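Local coordinates for penicillin-binding protein 2B (PDB 2WAD), which probably cross-links the peptide stems of adjacent glycan strands in peptidoglycan, as a penicillin-binding transpeptidase of the elongasome, at residues A[60-65]-A[70-75]; A[243-248]-A[263-268]. All coordinates share one frame; numbering follows the deposited sequence.

Contact 1: A[60-65]-A[70-75]; sequences RGEIYD and PLVENT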
loop_
_atom_site.group_PDB
_atom_site.type_symbol
_atom_site.label_atom_id
_atom_site.label_comp_id
_atom_site.label_asym_id
_atom_site.label_seq_id
_atom_site.Cartn_x
_atom_site.Cartn_y
_atom_site.Cartn_z
ATOM N N ARG A 60 -17.852 10.799 -1.014
ATOM C CA ARG A 60 -16.802 9.962 -0.433
ATOM C C ARG A 60 -16.208 10.645 0.791
ATOM O O ARG A 60 -16.065 11.867 0.809
ATOM C CB ARG A 60 -15.708 9.673 -1.462
ATOM C CG ARG A 60 -14.778 8.523 -1.076
ATOM C CD ARG A 60 -13.781 8.175 -2.185
ATOM N NE ARG A 60 -12.971 6.997 -1.871
ATOM C CZ ARG A 60 -13.372 5.742 -2.019
ATOM N NH1 ARG A 60 -14.598 5.491 -2.475
ATOM N NH2 ARG A 60 -12.549 4.746 -1.699
ATOM N N GLY A 61 -15.916 9.864 1.828
ATOM C CA GLY A 61 -15.155 10.374 2.959
ATOM C C GLY A 61 -13.760 10.786 2.509
ATOM O O GLY A 61 -13.329 10.458 1.399
ATOM N N GLU A 62 -13.050 11.515 3.364
ATOM C CA GLU A 62 -11.751 12.057 2.983
ATOM C C GLU A 62 -10.624 11.578 3.882
ATOM O O GLU A 62 -10.872 10.909 4.891
ATOM C CB GLU A 62 -11.820 13.587 2.927
ATOM C CG GLU A 62 -12.455 14.115 1.650
ATOM C CD GLU A 62 -13.030 15.516 1.806
ATOM O OE1 GLU A 62 -13.219 16.232 0.795
ATOM O OE2 GLU A 62 -13.321 15.906 2.955
ATOM N N ILE A 63 -9.396 11.932 3.501
ATOM C CA ILE A 63 -8.181 11.397 4.099
ATOM C C ILE A 63 -7.347 12.539 4.687
ATOM O O ILE A 63 -7.029 13.498 3.993
ATOM C CB ILE A 63 -7.290 10.699 3.036
ATOM C CG1 ILE A 63 -8.117 9.872 2.046
ATOM C CG2 ILE A 63 -6.157 9.935 3.679
ATOM C CD1 ILE A 63 -8.496 8.505 2.524
ATOM N N TYR A 64 -6.956 12.391 5.949
ATOM C CA TYR A 64 -6.263 13.430 6.681
ATOM C C TYR A 64 -4.966 12.911 7.260
ATOM O O TYR A 64 -4.853 11.727 7.607
ATOM C CB TYR A 64 -7.157 13.970 7.797
ATOM C CG TYR A 64 -8.403 14.659 7.281
ATOM C CD1 TYR A 64 -8.408 16.030 7.036
ATOM C CD2 TYR A 64 -9.579 13.942 7.049
ATOM C CE1 TYR A 64 -9.551 16.680 6.568
ATOM C CE2 TYR A 64 -10.715 14.574 6.585
ATOM C CZ TYR A 64 -10.696 15.944 6.347
ATOM O OH TYR A 64 -11.820 16.596 5.884
ATOM N N ASP A 65 -3.977 13.790 7.365
ATOM C CA ASP A 65 -2.742 13.406 8.036
ATOM C C ASP A 65 -2.969 13.554 9.534
ATOM O O ASP A 65 -4.042 13.996 9.959
ATOM C CB ASP A 65 -1.533 14.193 7.508
ATOM C CG ASP A 65 -1.255 15.484 8.269
ATOM O OD1 ASP A 65 -0.097 15.953 8.233
ATOM O OD2 ASP A 65 -2.162 16.053 8.897
ATOM N N PRO A 70 -5.773 17.994 5.099
ATOM C CA PRO A 70 -6.373 17.112 4.106
ATOM C C PRO A 70 -5.335 16.617 3.114
ATOM O O PRO A 70 -4.395 17.337 2.780
ATOM C CB PRO A 70 -7.408 17.997 3.408
ATOM C CG PRO A 70 -6.998 19.408 3.699
ATOM C CD PRO A 70 -6.227 19.394 4.982
ATOM N N LEU A 71 -5.506 15.381 2.660
ATOM C CA LEU A 71 -4.659 14.830 1.621
ATOM C C LEU A 71 -5.378 14.713 0.285
ATOM O O LEU A 71 -4.738 14.518 -0.745
ATOM C CB LEU A 71 -4.138 13.467 2.049
ATOM C CG LEU A 71 -3.393 13.478 3.385
ATOM C CD1 LEU A 71 -2.882 12.052 3.645
ATOM C CD2 LEU A 71 -2.228 14.486 3.322
ATOM N N VAL A 72 -6.701 14.802 0.312
ATOM C CA VAL A 72 -7.513 14.744 -0.897
ATOM C C VAL A 72 -8.607 15.804 -0.872
ATOM O O VAL A 72 -8.715 16.594 0.067
ATOM C CB VAL A 72 -8.234 13.404 -1.056
ATOM C CG1 VAL A 72 -7.230 12.274 -1.190
ATOM C CG2 VAL A 72 -9.194 13.199 0.105
ATOM N N GLU A 73 -9.436 15.796 -1.907
ATOM C CA GLU A 73 -10.371 16.887 -2.132
ATOM C C GLU A 73 -11.550 16.345 -2.915
ATOM O O GLU A 73 -11.359 15.653 -3.913
ATOM C CB GLU A 73 -9.696 17.960 -2.984
ATOM C CG GLU A 73 -10.492 19.237 -3.135
ATOM C CD GLU A 73 -10.052 20.259 -2.112
ATOM O OE1 GLU A 73 -9.826 19.842 -0.949
ATOM O OE2 GLU A 73 -9.896 21.449 -2.472
ATOM N N ASN A 74 -12.756 16.662 -2.459
ATOM C CA ASN A 74 -13.962 16.412 -3.239
ATOM C C ASN A 74 -14.385 17.717 -3.894
ATOM O O ASN A 74 -14.786 18.658 -3.211
ATOM C CB ASN A 74 -15.083 15.902 -2.340
ATOM C CG ASN A 74 -14.934 14.435 -2.001
ATOM O OD1 ASN A 74 -14.340 13.676 -2.755
ATOM N ND2 ASN A 74 -15.500 14.026 -0.873
ATOM N N THR A 75 -14.280 17.786 -5.216
ATOM C CA THR A 75 -14.502 19.054 -5.887
ATOM C C THR A 75 -15.853 19.033 -6.602
ATOM O O THR A 75 -16.281 18.002 -7.120
ATOM C CB THR A 75 -13.273 19.474 -6.737
ATOM O OG1 THR A 75 -13.608 20.564 -7.604
ATOM C CG2 THR A 75 -12.691 18.311 -7.532
#
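Leu-71 N gives its hydrogen to Ile-63 O over 2.8 Å in an antiparallel, hairpin-like reversal with a single backbone bridge, joining the edge strand 63-64 of one sheet to strand 72-83 of another. The bond is nearly straight, 159° at the hydrogen, and Tyr-64 and Pro-70 are the bridged pair. Pro-70 has no N-H to offer, and the backbone hydrogen bonds of Tyr-64 run instead to Ile-308 and Leu-310 of strand 307-310; the Tyr-64 ring meets Pro-70 obliquely, CD1 3.7 Å from Pro-70 CA.

Farther along, side chains replace the backbone pairing. Asn-74 suits its place because its amide both donates and accepts: ND2 reaches Arg-60 O at 2.8 Å, the oxygen lying in the amide plane, while OD1 takes a hydrogen bond from Arg-223. Glu-62 divides its carboxylate similarly. OE2 forms a salt bridge with Lys-304, and OE1 accepts a weak bond from Asn-74 N at 3.3 Å; the extended chain beyond CG carries the carboxylate that far. The guanidinium of Arg-60 turns away to Glu-269 and Glu-273. Asp-65 OD2 receives the N-H groups of Ser-67 and Lys-69 inside the connecting loop, while OD1 accepts that of Leu-314.

Branched aliphatic residues fill the space between. Ile-63 CG2 lies 3.9 Å from Leu-71 CD1, the two chains crossing at about a right angle. With CG1 of Val-72 anti to its carbonyl carbon (chi1 -62°), CG2 is left to wedge between the neighbours, 3.7 Å from Glu-62 CG and 3.6 Å from Ile-63 N.

Contact 2: A[243-248]-A[263-268]; sequences GLPAEE and VGTSYL
Val-263 packs against Leu-244 and Pro-245 in a small apolar loop-to-loop contact, where the ends of a connection containing helix 249-255 come together within the dimerisation-domain family region. From CB, which is directed at the opposing segment, the valine forks into two methyls with separate partners. CG1 stands anti to the carbonyl carbon (chi1 -50°) and meets Leu-244 CD2 at 3.6 Å, the two side chains crossing at about a right angle. CG2 goes to the proline ring instead, 3.7 Å from Pro-245 CD and 4.2 Å from Pro-245 CG. A beta-branched residue therefore suits this place: one short side chain serves two consecutive neighbours.

Leucine and proline complement it differently. Leu-244 has a CB that does not aim at the valine, yet its longer chain brings CD2 back to it, whereas Pro-245 presents a rigid ring directly. Tyr-252 of helix 249-255 touches all three residues, and Tyr-257 adds to the cover of Val-263.

No hydrogen bond joins the two segments; Ser-238 links them indirectly, its OG bonding both Gly-243 O and Val-263 N. Thr-265 turns its hydroxyl to Ser-236, while its methyl CG2 approaches Pro-245 CG at 4.5 Å.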
loop_
_atom_site.group_PDB
_atom_site.type_symbol
_atom_site.label_atom_id
_atom_site.label_comp_id
_atom_site.label_asym_id
_atom_site.label_seq_id
_atom_site.Cartn_x
_atom_site.Cartn_y
_atom_site.Cartn_z
ATOM N N GLY A 243 -17.122 3.831 -14.614
ATOM C CA GLY A 243 -17.804 3.272 -13.450
ATOM C C GLY A 243 -17.021 2.367 -12.517
ATOM O O GLY A 243 -16.086 2.800 -11.828
ATOM N N LEU A 244 -17.422 1.101 -12.470
ATOM C CA LEU A 244 -16.684 0.117 -11.689
ATOM C C LEU A 244 -15.545 -0.425 -12.534
ATOM O O LEU A 244 -15.596 -0.367 -13.761
ATOM C CB LEU A 244 -17.590 -1.034 -11.255
ATOM C CG LEU A 244 -18.696 -0.754 -10.238
ATOM C CD1 LEU A 244 -19.290 -2.066 -9.753
ATOM C CD2 LEU A 244 -18.189 0.072 -9.068
ATOM N N PRO A 245 -14.494 -0.923 -11.871
ATOM C CA PRO A 245 -13.483 -1.724 -12.552
ATOM C C PRO A 245 -14.098 -3.025 -13.077
ATOM O O PRO A 245 -14.754 -3.745 -12.323
ATOM C CB PRO A 245 -12.451 -2.007 -11.450
ATOM C CG PRO A 245 -13.108 -1.609 -10.149
ATOM C CD PRO A 245 -14.099 -0.555 -10.500
ATOM N N ALA A 246 -13.892 -3.320 -14.358
ATOM C CA ALA A 246 -14.505 -4.493 -14.984
ATOM C C ALA A 246 -13.977 -5.826 -14.447
ATOM O O ALA A 246 -14.725 -6.805 -14.401
ATOM C CB ALA A 246 -14.364 -4.424 -16.500
ATOM N N GLU A 247 -12.709 -5.868 -14.037
ATOM C CA GLU A 247 -12.113 -7.094 -13.493
ATOM C C GLU A 247 -12.880 -7.588 -12.277
ATOM O O GLU A 247 -13.026 -8.793 -12.075
ATOM C CB GLU A 247 -10.660 -6.904 -13.038
ATOM C CG GLU A 247 -9.891 -5.804 -13.721
ATOM C CD GLU A 247 -10.175 -4.443 -13.137
ATOM O OE1 GLU A 247 -9.552 -4.112 -12.110
ATOM O OE2 GLU A 247 -11.002 -3.708 -13.727
ATOM N N GLU A 248 -13.330 -6.648 -11.455
ATOM C CA GLU A 248 -13.962 -6.974 -10.185
ATOM C C GLU A 248 -15.456 -6.662 -10.238
ATOM O O GLU A 248 -16.142 -6.730 -9.219
ATOM C CB GLU A 248 -13.301 -6.170 -9.055
ATOM C CG GLU A 248 -11.847 -6.555 -8.731
ATOM C CD GLU A 248 -11.732 -7.803 -7.868
ATOM O OE1 GLU A 248 -12.185 -7.764 -6.702
ATOM O OE2 GLU A 248 -11.179 -8.821 -8.349
ATOM N N VAL A 263 -15.273 4.008 -6.779
ATOM C CA VAL A 263 -14.665 3.159 -5.774
ATOM C C VAL A 263 -13.137 3.321 -5.759
ATOM O O VAL A 263 -12.536 3.815 -6.721
ATOM C CB VAL A 263 -15.058 1.681 -6.001
ATOM C CG1 VAL A 263 -16.574 1.563 -6.166
ATOM C CG2 VAL A 263 -14.352 1.116 -7.226
ATOM N N GLY A 264 -12.522 2.943 -4.644
ATOM C CA GLY A 264 -11.069 2.989 -4.534
ATOM C C GLY A 264 -10.446 1.850 -5.313
ATOM O O GLY A 264 -10.894 0.709 -5.208
ATOM N N THR A 265 -9.410 2.161 -6.090
ATOM C CA THR A 265 -8.763 1.170 -6.942
ATOM C C THR A 265 -7.311 0.921 -6.560
ATOM O O THR A 265 -6.681 0.013 -7.100
ATOM C CB THR A 265 -8.754 1.628 -8.393
ATOM O OG1 THR A 265 -8.330 2.993 -8.421
ATOM C CG2 THR A 265 -10.158 1.527 -8.984
ATOM N N SER A 266 -6.765 1.716 -5.647
ATOM C CA SER A 266 -5.398 1.453 -5.211
ATOM C C SER A 266 -5.101 1.979 -3.794
ATOM O O SER A 266 -5.715 2.941 -3.335
ATOM C CB SER A 266 -4.414 2.042 -6.225
ATOM O OG SER A 266 -4.511 3.454 -6.229
ATOM N N TYR A 267 -4.157 1.332 -3.116
ATOM C CA TYR A 267 -3.634 1.785 -1.826
ATOM C C TYR A 267 -4.685 2.094 -0.764
ATOM O O TYR A 267 -5.680 1.372 -0.664
ATOM C CB TYR A 267 -2.582 2.883 -2.043
ATOM C CG TYR A 267 -1.533 2.382 -3.009
ATOM C CD1 TYR A 267 -1.421 2.914 -4.292
ATOM C CD2 TYR A 267 -0.695 1.316 -2.651
ATOM C CE1 TYR A 267 -0.481 2.420 -5.199
ATOM C CE2 TYR A 267 0.236 0.815 -3.541
ATOM C CZ TYR A 267 0.334 1.379 -4.811
ATOM O OH TYR A 267 1.247 0.889 -5.712
ATOM N N LEU A 268 -4.503 3.169 -0.003
ATOM C CA LEU A 268 -5.477 3.532 1.032
ATOM C C LEU A 268 -6.932 3.662 0.541
ATOM O O LEU A 268 -7.863 3.243 1.241
ATOM C CB LEU A 268 -5.051 4.795 1.794
ATOM C CG LEU A 268 -3.784 4.801 2.650
ATOM C CD1 LEU A 268 -3.624 6.161 3.345
ATOM C CD2 LEU A 268 -3.817 3.660 3.677
#

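From the N terminus, the chain first closes a short loop of four residues at contact 1, joining the sheet edge at 63-64 to strand 72-83, and then runs out along that strand. It returns through strand 215-225, which pairs with 72-83 and supplies Arg-223 beside contact 1. Contact 2 then closes a longer loop of 14 residues that contains helix 249-255, joining the loop after helix 231-234 to the residues leading into helix 267-271. The two loops lie in series and neither encloses nor crosses the other. They touch where Arg-60 NH2 lies 3.5 Å from Gly-264 N; Glu-273 OE1 accepts a hydrogen bond from Gly-264 N and forms a salt bridge with Arg-60.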